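Multifunctional non-homologous end joining DNA repair protein LigD (PDB 2IRX) probably works with Ku to repair DNA double-strand breaks by non-homologous end joining, combining polymerase, end-processing and ligase activities, of which this chain carries the polymerase domain. Local coordinates at residues T13-D18 with T27-I32; F33-G38 with A242-R247; K55-G60 with A109-H114. All coordinates share one frame; numbering follows the deposited sequence.

In the fold
Interactions 1 and 2 share helix 29-47, and interaction 3 packs against it; together they run from the surface to the nucleotide. Interaction 1 is a surface contact, where the loop 13-18 docks on the first turn of that helix. Interaction 2 uses the next turns of the same helix and is fully buried. There, tyrosine hydroxyls hold the loop that carries Arg247. Interaction 3 is also largely buried and pairs strands 53-56 and 112-115. Its Leu111 packs on Ile32 of interaction 1. Main-chain oxygens and one lysine dominate interaction 1, and phenols meeting main chain dominate interaction 2. Interaction 3 combines strand pairing with polar side chains, and both it and interaction 2 reach the bound GTP.

Interaction 1. Residues T13-D18 with T27-I32; sequences TLTNAD and TTKSDI
Ala17 and Ser30 bring the two backbones closest, with their CA atoms 4.7 Å apart. Segment 13-18 is a loop without regular structure. Segment 27-32 holds the short strand 27-28 and the first turn of helix 29-47. Ser30 N donates to Ala17 O over 2.8 Å, with an N-H...O angle of 145°. The Ser30 amide, in the first turn, has no preceding helix carbonyl to bond, and Ala17 O takes that place. The CB atoms of Ala17 and Ser30 lie 4.1 Å apart beside this bond.

Lys29 carries the side-chain part. Its chain leaves the helix and bends at chi3 (-73°), which turns the amino group toward the loop. NZ reaches Thr15 O at 2.9 Å, coming from above the carbonyl plane, 41° out of it. A water 2.8 Å from NZ links it to Asn16 OD1. Gln107 O, at the end of helix 99-107, is a further acceptor, so three oxygens hold this buried ammonium group. Thr15 OG1 is bonded to the side chain of Gln107 as well. Leu14 runs past Lys29 in the opposite direction and lays CD1 against its CD at 3.7 Å.

Thr28 holds the N-cap position. Its N donates to Asp31 OD2 at 3.0 Å, and its OG1 shares a 2.7 Å hydrogen bond with Ser30 OG. The Thr28 N to Asp31 bond is the one found in a capping box. The whole is a capped helix N-terminus with a docked loop, whose residues from Asn16 onward probably contact target DNA.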
loop_
_atom_site.group_PDB
_atom_site.type_symbol
_atom_site.label_atom_id
_atom_site.label_comp_id
_atom_site.label_asym_id
_atom_site.label_seq_id
_atom_site.Cartn_x
_atom_site.Cartn_y
_atom_site.Cartn_z
ATOM N N THR A 13 5.378 -24.959 0.062
ATOM C CA THR A 13 5.919 -25.584 -1.147
ATOM C C THR A 13 5.532 -24.724 -2.334
ATOM O O THR A 13 4.338 -24.456 -2.570
ATOM C CB THR A 13 5.426 -27.057 -1.337
ATOM O OG1 THR A 13 5.928 -27.865 -0.276
ATOM C CG2 THR A 13 5.917 -27.637 -2.649
ATOM N N LEU A 14 6.546 -24.276 -3.070
ATOM C CA LEU A 14 6.354 -23.441 -4.267
ATOM C C LEU A 14 6.013 -24.295 -5.496
ATOM O O LEU A 14 6.891 -24.994 -6.033
ATOM C CB LEU A 14 7.605 -22.562 -4.517
ATOM C CG LEU A 14 7.488 -21.263 -5.315
ATOM C CD1 LEU A 14 6.560 -20.189 -4.648
ATOM C CD2 LEU A 14 8.902 -20.671 -5.569
ATOM N N THR A 15 4.753 -24.269 -5.937
ATOM C CA THR A 15 4.358 -25.030 -7.141
ATOM C C THR A 15 4.333 -24.087 -8.353
ATOM O O THR A 15 4.233 -22.864 -8.169
ATOM C CB THR A 15 2.987 -25.741 -6.984
ATOM O OG1 THR A 15 1.942 -24.767 -6.907
ATOM C CG2 THR A 15 2.960 -26.646 -5.746
ATOM N N ASN A 16 4.423 -24.634 -9.574
ATOM C CA ASN A 16 4.423 -23.791 -10.782
ATOM C C ASN A 16 5.421 -22.640 -10.652
ATOM O O ASN A 16 5.140 -21.503 -11.039
ATOM C CB ASN A 16 3.013 -23.215 -11.052
ATOM C CG ASN A 16 2.004 -24.285 -11.434
ATOM O OD1 ASN A 16 0.859 -24.279 -10.952
ATOM N ND2 ASN A 16 2.413 -25.213 -12.290
ATOM N N ALA A 17 6.593 -22.953 -10.094
ATOM C CA ALA A 17 7.631 -21.937 -9.866
ATOM C C ALA A 17 8.073 -21.266 -11.184
ATOM O O ALA A 17 8.404 -20.085 -11.209
ATOM C CB ALA A 17 8.815 -22.554 -9.149
ATOM N N ASP A 18 8.034 -22.035 -12.270
ATOM C CA ASP A 18 8.444 -21.587 -13.608
ATOM C C ASP A 18 7.318 -20.920 -14.429
ATOM O O ASP A 18 7.528 -20.549 -15.591
ATOM C CB ASP A 18 9.061 -22.761 -14.397
ATOM C CG ASP A 18 8.101 -23.939 -14.589
ATOM O OD1 ASP A 18 6.969 -23.952 -14.059
ATOM O OD2 ASP A 18 8.505 -24.895 -15.279
ATOM N N THR A 27 8.574 -12.554 -16.206
ATOM C CA THR A 27 8.680 -12.709 -14.752
ATOM C C THR A 27 7.793 -13.851 -14.219
ATOM O O THR A 27 6.583 -13.867 -14.444
ATOM C CB THR A 27 8.309 -11.365 -14.056
ATOM O OG1 THR A 27 9.141 -10.337 -14.599
ATOM C CG2 THR A 27 8.529 -11.441 -12.543
ATOM N N THR A 28 8.411 -14.754 -13.443
ATOM C CA THR A 28 7.782 -15.985 -12.983
ATOM C C THR A 28 7.351 -15.923 -11.541
ATOM O O THR A 28 7.763 -14.998 -10.799
ATOM C CB THR A 28 8.779 -17.175 -13.040
ATOM O OG1 THR A 28 9.891 -16.884 -12.181
ATOM C CG2 THR A 28 9.288 -17.449 -14.481
ATOM N N LYS A 29 6.572 -16.934 -11.121
ATOM C CA LYS A 29 6.268 -17.108 -9.721
ATOM C C LYS A 29 7.563 -17.187 -8.894
ATOM O O LYS A 29 7.624 -16.596 -7.823
ATOM C CB LYS A 29 5.382 -18.334 -9.426
ATOM C CG LYS A 29 4.925 -18.324 -7.947
ATOM C CD LYS A 29 4.277 -19.658 -7.449
ATOM C CE LYS A 29 2.914 -19.837 -8.012
ATOM N NZ LYS A 29 2.179 -21.028 -7.392
ATOM N N SER A 30 8.582 -17.882 -9.410
ATOM C CA SER A 30 9.850 -17.961 -8.669
ATOM C C SER A 30 10.496 -16.582 -8.461
ATOM O O SER A 30 11.032 -16.326 -7.384
ATOM C CB SER A 30 10.832 -18.990 -9.253
ATOM O OG SER A 30 11.189 -18.702 -10.597
ATOM N N ASP A 31 10.428 -15.713 -9.477
ATOM C CA ASP A 31 10.949 -14.325 -9.413
ATOM C C ASP A 31 10.232 -13.525 -8.340
ATOM O O ASP A 31 10.842 -12.742 -7.615
ATOM C CB ASP A 31 10.783 -13.611 -10.758
ATOM C CG ASP A 31 11.726 -14.150 -11.845
ATOM O OD1 ASP A 31 12.849 -14.650 -11.551
ATOM O OD2 ASP A 31 11.348 -14.053 -13.021
ATOM N N ILE A 32 8.911 -13.684 -8.304
ATOM C CA ILE A 32 8.063 -13.062 -7.301
ATOM C C ILE A 32 8.402 -13.531 -5.886
ATOM O O ILE A 32 8.442 -12.714 -4.968
ATOM C CB ILE A 32 6.622 -13.370 -7.708
ATOM C CG1 ILE A 32 6.196 -12.372 -8.789
ATOM C CG2 ILE A 32 5.677 -13.657 -6.550
ATOM C CD1 ILE A 32 5.495 -13.076 -9.871
HETATM O O HOH W 1 0.338 -22.088 -9.139
#

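Interaction 2. Residues F33-G38 with A242-R247; sequences FDYYAG and APYSLR. With GTP (guanosine-5'-triphosphate), chain C.
Tyr35 and Tyr36, neighbours on helix 29-47, both reach the loop 242-247. The loop opens with a type II beta turn from Ala242 to Ser245 and belongs to the primase-polymerase domain of the AEP clan. Ser245 N closes the turn on Ala242 O at 3.0 Å. Tyr244, third in the turn, has the positive phi expected there.

The two phenols play different parts. Tyr35 OH donates to Tyr244 O at 2.6 Å, lying 16° from the carbonyl plane, with that oxygen at the edge of the Tyr35 ring. Tyr36 OH accepts Leu246 N at 3.0 Å with an N-H...O angle of 156°. It also bonds to Leu111 O, just before Glu112, so it is satisfied on both counts. Ser245 OG donates to Leu246 O over 2.9 Å, in the carbonyl plane on a lone pair, and is bonded to Val113 N as well. Tyr244 OH leads away from the helix and meets Asp285. The polar groups of this buried loop are thus met largely by protein partners.

Leu246 fills the apolar part. Its CG approaches Tyr35 CD2 at 3.6 Å, and its CD2 methyl lies over one face of that ring, toward the rim. Its CD1 also meets the Tyr36 ring.

Arg247 points to the opposite side, away from the helix. Glu112 makes a salt bridge to NE, and Ser175 O takes NH2. The triphosphate of GTP meets the guanidinium at its edge. NH1 bonds to GTP O1A at 2.8 Å and weakly to O2B, while NH2 bonds to that same O2B at 2.7 Å.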
loop_
_atom_site.group_PDB
_atom_site.type_symbol
_atom_site.label_atom_id
_atom_site.label_comp_id
_atom_site.label_asym_id
_atom_site.label_seq_id
_atom_site.Cartn_x
_atom_site.Cartn_y
_atom_site.Cartn_z
ATOM N N PHE A 33 8.646 -14.838 -5.732
ATOM C CA PHE A 33 9.140 -15.399 -4.475
ATOM C C PHE A 33 10.494 -14.776 -4.090
ATOM O O PHE A 33 10.674 -14.308 -2.961
ATOM C CB PHE A 33 9.203 -16.941 -4.525
ATOM C CG PHE A 33 9.997 -17.552 -3.395
ATOM C CD1 PHE A 33 9.719 -17.211 -2.061
ATOM C CD2 PHE A 33 11.033 -18.453 -3.662
ATOM C CE1 PHE A 33 10.463 -17.759 -1.007
ATOM C CE2 PHE A 33 11.775 -19.028 -2.616
ATOM C CZ PHE A 33 11.496 -18.680 -1.289
ATOM N N ASP A 34 11.426 -14.760 -5.036
ATOM C CA ASP A 34 12.738 -14.152 -4.810
ATOM C C ASP A 34 12.623 -12.669 -4.360
ATOM O O ASP A 34 13.265 -12.239 -3.386
ATOM C CB ASP A 34 13.589 -14.305 -6.074
ATOM C CG ASP A 34 15.022 -13.872 -5.869
ATOM O OD1 ASP A 34 15.593 -14.119 -4.792
ATOM O OD2 ASP A 34 15.577 -13.292 -6.809
ATOM N N TYR A 35 11.808 -11.904 -5.085
ATOM C CA TYR A 35 11.543 -10.520 -4.699
ATOM C C TYR A 35 11.017 -10.368 -3.251
ATOM O O TYR A 35 11.550 -9.566 -2.454
ATOM C CB TYR A 35 10.561 -9.853 -5.694
ATOM C CG TYR A 35 10.206 -8.452 -5.201
ATOM C CD1 TYR A 35 11.158 -7.412 -5.244
ATOM C CD2 TYR A 35 8.944 -8.191 -4.636
ATOM C CE1 TYR A 35 10.846 -6.128 -4.761
ATOM C CE2 TYR A 35 8.630 -6.941 -4.133
ATOM C CZ TYR A 35 9.582 -5.914 -4.183
ATOM O OH TYR A 35 9.231 -4.682 -3.647
ATOM N N TYR A 36 9.939 -11.097 -2.929
ATOM C CA TYR A 36 9.362 -10.992 -1.609
ATOM C C TYR A 36 10.315 -11.472 -0.505
ATOM O O TYR A 36 10.340 -10.885 0.578
ATOM C CB TYR A 36 7.982 -11.678 -1.546
ATOM C CG TYR A 36 6.882 -10.777 -2.077
ATOM C CD1 TYR A 36 6.762 -9.432 -1.617
ATOM C CD2 TYR A 36 5.949 -11.241 -3.018
ATOM C CE1 TYR A 36 5.778 -8.598 -2.073
ATOM C CE2 TYR A 36 4.935 -10.392 -3.501
ATOM C CZ TYR A 36 4.853 -9.069 -3.007
ATOM O OH TYR A 36 3.872 -8.205 -3.435
ATOM N N ALA A 37 11.148 -12.479 -0.809
ATOM C CA ALA A 37 12.222 -12.890 0.134
ATOM C C ALA A 37 13.195 -11.725 0.360
ATOM O O ALA A 37 13.587 -11.420 1.526
ATOM C CB ALA A 37 12.959 -14.081 -0.403
ATOM N N GLY A 38 13.545 -11.073 -0.750
ATOM C CA GLY A 38 14.493 -9.969 -0.800
ATOM C C GLY A 38 14.008 -8.753 -0.037
ATOM O O GLY A 38 14.803 -8.089 0.607
ATOM N N ALA A 242 0.242 -2.196 0.191
ATOM C CA ALA A 242 1.410 -2.107 1.098
ATOM C C ALA A 242 2.660 -1.558 0.386
ATOM O O ALA A 242 2.952 -1.960 -0.739
ATOM C CB ALA A 242 1.722 -3.489 1.725
ATOM N N PRO A 243 3.416 -0.667 1.063
ATOM C CA PRO A 243 4.762 -0.328 0.582
ATOM C C PRO A 243 5.562 -1.606 0.261
ATOM O O PRO A 243 5.460 -2.602 0.993
ATOM C CB PRO A 243 5.380 0.430 1.775
ATOM C CG PRO A 243 4.149 1.137 2.371
ATOM C CD PRO A 243 3.064 0.075 2.290
ATOM N N TYR A 244 6.291 -1.577 -0.849
ATOM C CA TYR A 244 7.099 -2.707 -1.348
ATOM C C TYR A 244 6.285 -3.808 -2.079
ATOM O O TYR A 244 6.852 -4.688 -2.702
ATOM C CB TYR A 244 7.996 -3.304 -0.238
ATOM C CG TYR A 244 8.998 -2.330 0.312
ATOM C CD1 TYR A 244 10.137 -1.980 -0.424
ATOM C CD2 TYR A 244 8.835 -1.784 1.583
ATOM C CE1 TYR A 244 11.090 -1.065 0.093
ATOM C CE2 TYR A 244 9.781 -0.874 2.119
ATOM C CZ TYR A 244 10.900 -0.525 1.362
ATOM O OH TYR A 244 11.841 0.362 1.864
ATOM N N SER A 245 4.959 -3.748 -2.032
ATOM C CA SER A 245 4.140 -4.657 -2.840
ATOM C C SER A 245 4.474 -4.564 -4.319
ATOM O O SER A 245 4.678 -3.464 -4.853
ATOM C CB SER A 245 2.631 -4.385 -2.661
ATOM O OG SER A 245 1.886 -5.404 -3.319
ATOM N N LEU A 246 4.528 -5.727 -4.970
ATOM C CA LEU A 246 4.505 -5.758 -6.423
ATOM C C LEU A 246 3.157 -5.232 -6.914
ATOM O O LEU A 246 2.215 -5.137 -6.141
ATOM C CB LEU A 246 4.764 -7.185 -6.961
ATOM C CG LEU A 246 6.199 -7.724 -6.862
ATOM C CD1 LEU A 246 6.169 -9.258 -7.092
ATOM C CD2 LEU A 246 7.044 -7.030 -7.926
ATOM N N ARG A 247 3.087 -4.894 -8.201
ATOM C CA ARG A 247 1.816 -4.538 -8.842
ATOM C C ARG A 247 1.410 -5.593 -9.877
ATOM O O ARG A 247 2.237 -6.115 -10.613
ATOM C CB ARG A 247 1.909 -3.194 -9.583
ATOM C CG ARG A 247 2.384 -2.017 -8.735
ATOM C CD ARG A 247 1.567 -1.798 -7.476
ATOM N NE ARG A 247 0.110 -1.890 -7.626
ATOM C CZ ARG A 247 -0.784 -0.948 -7.294
ATOM N NH1 ARG A 247 -2.082 -1.229 -7.413
ATOM N NH2 ARG A 247 -0.419 0.268 -6.837
HETATM P PG GTP C . -2.925 3.963 -9.156
HETATM O O1G GTP C . -1.637 4.669 -8.971
HETATM O O2G GTP C . -4.100 4.845 -8.789
HETATM O O3G GTP C . -3.057 3.371 -10.533
HETATM O O3B GTP C . -2.819 2.682 -8.160
HETATM P PB GTP C . -3.489 2.458 -6.721
HETATM O O1B GTP C . -3.599 3.726 -5.938
HETATM O O2B GTP C . -2.697 1.465 -5.963
HETATM O O3A GTP C . -4.972 2.034 -7.122
HETATM P PA GTP C . -5.762 0.631 -7.074
HETATM O O1A GTP C . -4.820 -0.542 -7.148
HETATM O O2A GTP C . -6.746 0.720 -8.218
HETATM O "O5'" GTP C . -6.513 0.670 -5.672
HETATM C "C5'" GTP C . -7.402 1.727 -5.291
HETATM C "C4'" GTP C . -8.219 1.289 -4.067
HETATM O "O4'" GTP C . -8.966 0.093 -4.286
HETATM C "C3'" GTP C . -7.338 1.000 -2.867
HETATM O "O3'" GTP C . -8.130 1.331 -1.758
HETATM C "C2'" GTP C . -7.137 -0.523 -2.915
HETATM O "O2'" GTP C . -6.820 -1.200 -1.706
HETATM C "C1'" GTP C . -8.469 -0.991 -3.479
HETATM N N9 GTP C . -8.459 -2.092 -4.457
HETATM C C8 GTP C . -7.531 -2.399 -5.421
HETATM N N7 GTP C . -8.015 -3.444 -6.127
HETATM C C5 GTP C . -9.247 -3.767 -5.649
HETATM C C6 GTP C . -10.190 -4.734 -6.020
HETATM O O6 GTP C . -9.957 -5.518 -6.945
HETATM N N1 GTP C . -11.399 -4.797 -5.332
HETATM C C2 GTP C . -11.679 -3.925 -4.293
HETATM N N2 GTP C . -12.842 -4.023 -3.634
HETATM N N3 GTP C . -10.733 -2.968 -3.924
HETATM C C4 GTP C . -9.539 -2.903 -4.606
#

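Interaction 3. Residues K55-G60 with A109-H114; sequences KRWPNG and AALEVH. With GTP (guanosine-5'-triphosphate), chain C.
Glu112 OE1 is gripped by His114 NE2 at 2.8 Å and by a water at 2.7 Å, and that water joins it to Lys55 across the contact. The same water accepts from Lys55 NZ at 3.0 Å and donates to GTP O1A at 2.7 Å. The imidazole bond comes in on the anti side, tilted 24° from the carboxylate plane, but in the ring plane of His114.

Lys55 and Glu112 lie side by side on one face of the sheet. The lysine chain is fully extended, with every torsion from chi1 (-159°) onward near anti, and this carries NZ out to GTP N7 at 2.9 Å. A weak bond goes to O6 of the same base. His114 ND1 meets the ribose, 2.8 Å from GTP O2'.

The backbones behind them pair antiparallel. Lys55 N bonds to Glu112 O, with a weak return bond, and Trp57 N reaches Ala109 O at 3.0 Å. Leu111 and Glu112 both sit opposite Lys55, a classic beta bulge. Trp57 backs the carboxylate, its CH2 lying 3.7 Å from Glu112 CD, with ring and carboxylate planes 62° apart.

Glu112 probably fixes the orientation of His114, while its OE2 forms a salt bridge with Arg247. The contact touches both base and sugar. N7 alone does not tell the two purines apart, and the bond to O2' is consistent with the ribonucleotide preference of LigD polymerases.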
loop_
_atom_site.group_PDB
_atom_site.type_symbol
_atom_site.label_atom_id
_atom_site.label_comp_id
_atom_site.label_asym_id
_atom_site.label_seq_id
_atom_site.Cartn_x
_atom_site.Cartn_y
_atom_site.Cartn_z
ATOM N N LYS A 55 -4.587 -9.452 -3.444
ATOM C CA LYS A 55 -5.040 -9.410 -4.829
ATOM C C LYS A 55 -4.228 -10.420 -5.664
ATOM O O LYS A 55 -3.005 -10.252 -5.894
ATOM C CB LYS A 55 -4.986 -8.000 -5.403
ATOM C CG LYS A 55 -5.896 -7.798 -6.629
ATOM C CD LYS A 55 -6.041 -6.310 -6.980
ATOM C CE LYS A 55 -6.875 -6.146 -8.270
ATOM N NZ LYS A 55 -7.135 -4.669 -8.597
ATOM N N ARG A 56 -4.936 -11.447 -6.132
ATOM C CA ARG A 56 -4.317 -12.594 -6.777
ATOM C C ARG A 56 -4.557 -12.659 -8.278
ATOM O O ARG A 56 -5.649 -12.367 -8.764
ATOM C CB ARG A 56 -4.775 -13.912 -6.118
ATOM C CG ARG A 56 -4.488 -13.947 -4.562
ATOM C CD ARG A 56 -5.136 -15.200 -3.948
ATOM N NE ARG A 56 -4.584 -16.433 -4.513
ATOM C CZ ARG A 56 -5.138 -17.646 -4.398
ATOM N NH1 ARG A 56 -6.291 -17.827 -3.724
ATOM N NH2 ARG A 56 -4.525 -18.694 -4.953
ATOM N N TRP A 57 -3.504 -13.040 -8.998
ATOM C CA TRP A 57 -3.558 -13.311 -10.435
ATOM C C TRP A 57 -3.000 -14.732 -10.669
ATOM O O TRP A 57 -1.845 -14.889 -11.097
ATOM C CB TRP A 57 -2.677 -12.297 -11.174
ATOM C CG TRP A 57 -3.257 -10.914 -11.417
ATOM C CD1 TRP A 57 -3.847 -10.464 -12.584
ATOM C CD2 TRP A 57 -3.221 -9.782 -10.524
ATOM N NE1 TRP A 57 -4.191 -9.128 -12.459
ATOM C CE2 TRP A 57 -3.826 -8.687 -11.209
ATOM C CE3 TRP A 57 -2.764 -9.590 -9.209
ATOM C CZ2 TRP A 57 -3.982 -7.416 -10.616
ATOM C CZ3 TRP A 57 -2.920 -8.310 -8.619
ATOM C CH2 TRP A 57 -3.524 -7.251 -9.326
ATOM N N PRO A 58 -3.799 -15.777 -10.375
ATOM C CA PRO A 58 -3.284 -17.158 -10.449
ATOM C C PRO A 58 -2.707 -17.553 -11.832
ATOM O O PRO A 58 -1.831 -18.418 -11.919
ATOM C CB PRO A 58 -4.521 -18.024 -10.159
ATOM C CG PRO A 58 -5.514 -17.095 -9.452
ATOM C CD PRO A 58 -5.229 -15.714 -9.994
ATOM N N ASN A 59 -3.224 -16.935 -12.893
ATOM C CA ASN A 59 -2.734 -17.172 -14.240
ATOM C C ASN A 59 -2.022 -15.944 -14.862
ATOM O O ASN A 59 -1.941 -15.805 -16.081
ATOM C CB ASN A 59 -3.892 -17.671 -15.136
ATOM C CG ASN A 59 -3.523 -18.936 -15.901
ATOM O OD1 ASN A 59 -2.445 -19.496 -15.708
ATOM N ND2 ASN A 59 -4.407 -19.381 -16.757
ATOM N N GLY A 60 -1.502 -15.061 -14.016
ATOM C CA GLY A 60 -0.721 -13.934 -14.518
ATOM C C GLY A 60 -1.571 -12.721 -14.882
ATOM O O GLY A 60 -2.799 -12.781 -14.880
ATOM N N ALA A 109 0.294 -16.531 -5.642
ATOM C CA ALA A 109 0.261 -15.529 -6.723
ATOM C C ALA A 109 -0.482 -14.259 -6.305
ATOM O O ALA A 109 -1.204 -13.642 -7.114
ATOM C CB ALA A 109 -0.351 -16.115 -8.005
ATOM N N ALA A 110 -0.317 -13.904 -5.032
ATOM C CA ALA A 110 -0.875 -12.696 -4.459
ATOM C C ALA A 110 0.105 -11.590 -4.785
ATOM O O ALA A 110 0.924 -11.188 -3.937
ATOM C CB ALA A 110 -1.031 -12.833 -2.939
ATOM N N LEU A 111 0.063 -11.134 -6.048
ATOM C CA LEU A 111 1.009 -10.117 -6.506
ATOM C C LEU A 111 0.934 -8.873 -5.635
ATOM O O LEU A 111 1.969 -8.261 -5.347
ATOM C CB LEU A 111 0.717 -9.727 -7.964
ATOM C CG LEU A 111 0.867 -10.870 -8.987
ATOM C CD1 LEU A 111 0.626 -10.359 -10.431
ATOM C CD2 LEU A 111 2.253 -11.571 -8.899
ATOM N N GLU A 112 -0.286 -8.493 -5.240
ATOM C CA GLU A 112 -0.473 -7.294 -4.417
ATOM C C GLU A 112 -0.980 -7.656 -3.026
ATOM O O GLU A 112 -1.898 -8.498 -2.862
ATOM C CB GLU A 112 -1.456 -6.301 -5.084
ATOM C CG GLU A 112 -1.071 -5.937 -6.532
ATOM C CD GLU A 112 -1.883 -4.809 -7.117
ATOM O OE1 GLU A 112 -2.919 -4.443 -6.512
ATOM O OE2 GLU A 112 -1.469 -4.261 -8.175
ATOM N N VAL A 113 -0.391 -6.996 -2.040
ATOM C CA VAL A 113 -0.805 -7.118 -0.651
ATOM C C VAL A 113 -1.353 -5.741 -0.256
ATOM O O VAL A 113 -0.651 -4.710 -0.377
ATOM C CB VAL A 113 0.382 -7.522 0.274
ATOM C CG1 VAL A 113 -0.070 -7.514 1.746
ATOM C CG2 VAL A 113 0.991 -8.893 -0.163
ATOM N N HIS A 114 -2.621 -5.731 0.135
ATOM C CA HIS A 114 -3.320 -4.495 0.536
ATOM C C HIS A 114 -3.645 -4.528 2.045
ATOM O O HIS A 114 -4.075 -5.560 2.565
ATOM C CB HIS A 114 -4.585 -4.290 -0.294
ATOM C CG HIS A 114 -4.322 -4.046 -1.755
ATOM N ND1 HIS A 114 -4.590 -2.840 -2.372
ATOM C CD2 HIS A 114 -3.818 -4.860 -2.722
ATOM C CE1 HIS A 114 -4.267 -2.915 -3.652
ATOM N NE2 HIS A 114 -3.789 -4.131 -3.892
HETATM P PG GTP C . -2.925 3.963 -9.156
HETATM O O1G GTP C . -1.637 4.669 -8.971
HETATM O O2G GTP C . -4.100 4.845 -8.789
HETATM O O3G GTP C . -3.057 3.371 -10.533
HETATM O O3B GTP C . -2.819 2.682 -8.160
HETATM P PB GTP C . -3.489 2.458 -6.721
HETATM O O1B GTP C . -3.599 3.726 -5.938
HETATM O O2B GTP C . -2.697 1.465 -5.963
HETATM O O3A GTP C . -4.972 2.034 -7.122
HETATM P PA GTP C . -5.762 0.631 -7.074
HETATM O O1A GTP C . -4.820 -0.542 -7.148
HETATM O O2A GTP C . -6.746 0.720 -8.218
HETATM O "O5'" GTP C . -6.513 0.670 -5.672
HETATM C "C5'" GTP C . -7.402 1.727 -5.291
HETATM C "C4'" GTP C . -8.219 1.289 -4.067
HETATM O "O4'" GTP C . -8.966 0.093 -4.286
HETATM C "C3'" GTP C . -7.338 1.000 -2.867
HETATM O "O3'" GTP C . -8.130 1.331 -1.758
HETATM C "C2'" GTP C . -7.137 -0.523 -2.915
HETATM O "O2'" GTP C . -6.820 -1.200 -1.706
HETATM C "C1'" GTP C . -8.469 -0.991 -3.479
HETATM N N9 GTP C . -8.459 -2.092 -4.457
HETATM C C8 GTP C . -7.531 -2.399 -5.421
HETATM N N7 GTP C . -8.015 -3.444 -6.127
HETATM C C5 GTP C . -9.247 -3.767 -5.649
HETATM C C6 GTP C . -10.190 -4.734 -6.020
HETATM O O6 GTP C . -9.957 -5.518 -6.945
HETATM N N1 GTP C . -11.399 -4.797 -5.332
HETATM C C2 GTP C . -11.679 -3.925 -4.293
HETATM N N2 GTP C . -12.842 -4.023 -3.634
HETATM N N3 GTP C . -10.733 -2.968 -3.924
HETATM C C4 GTP C . -9.539 -2.903 -4.606
HETATM O O HOH W 2 -4.652 -3.046 -8.107
#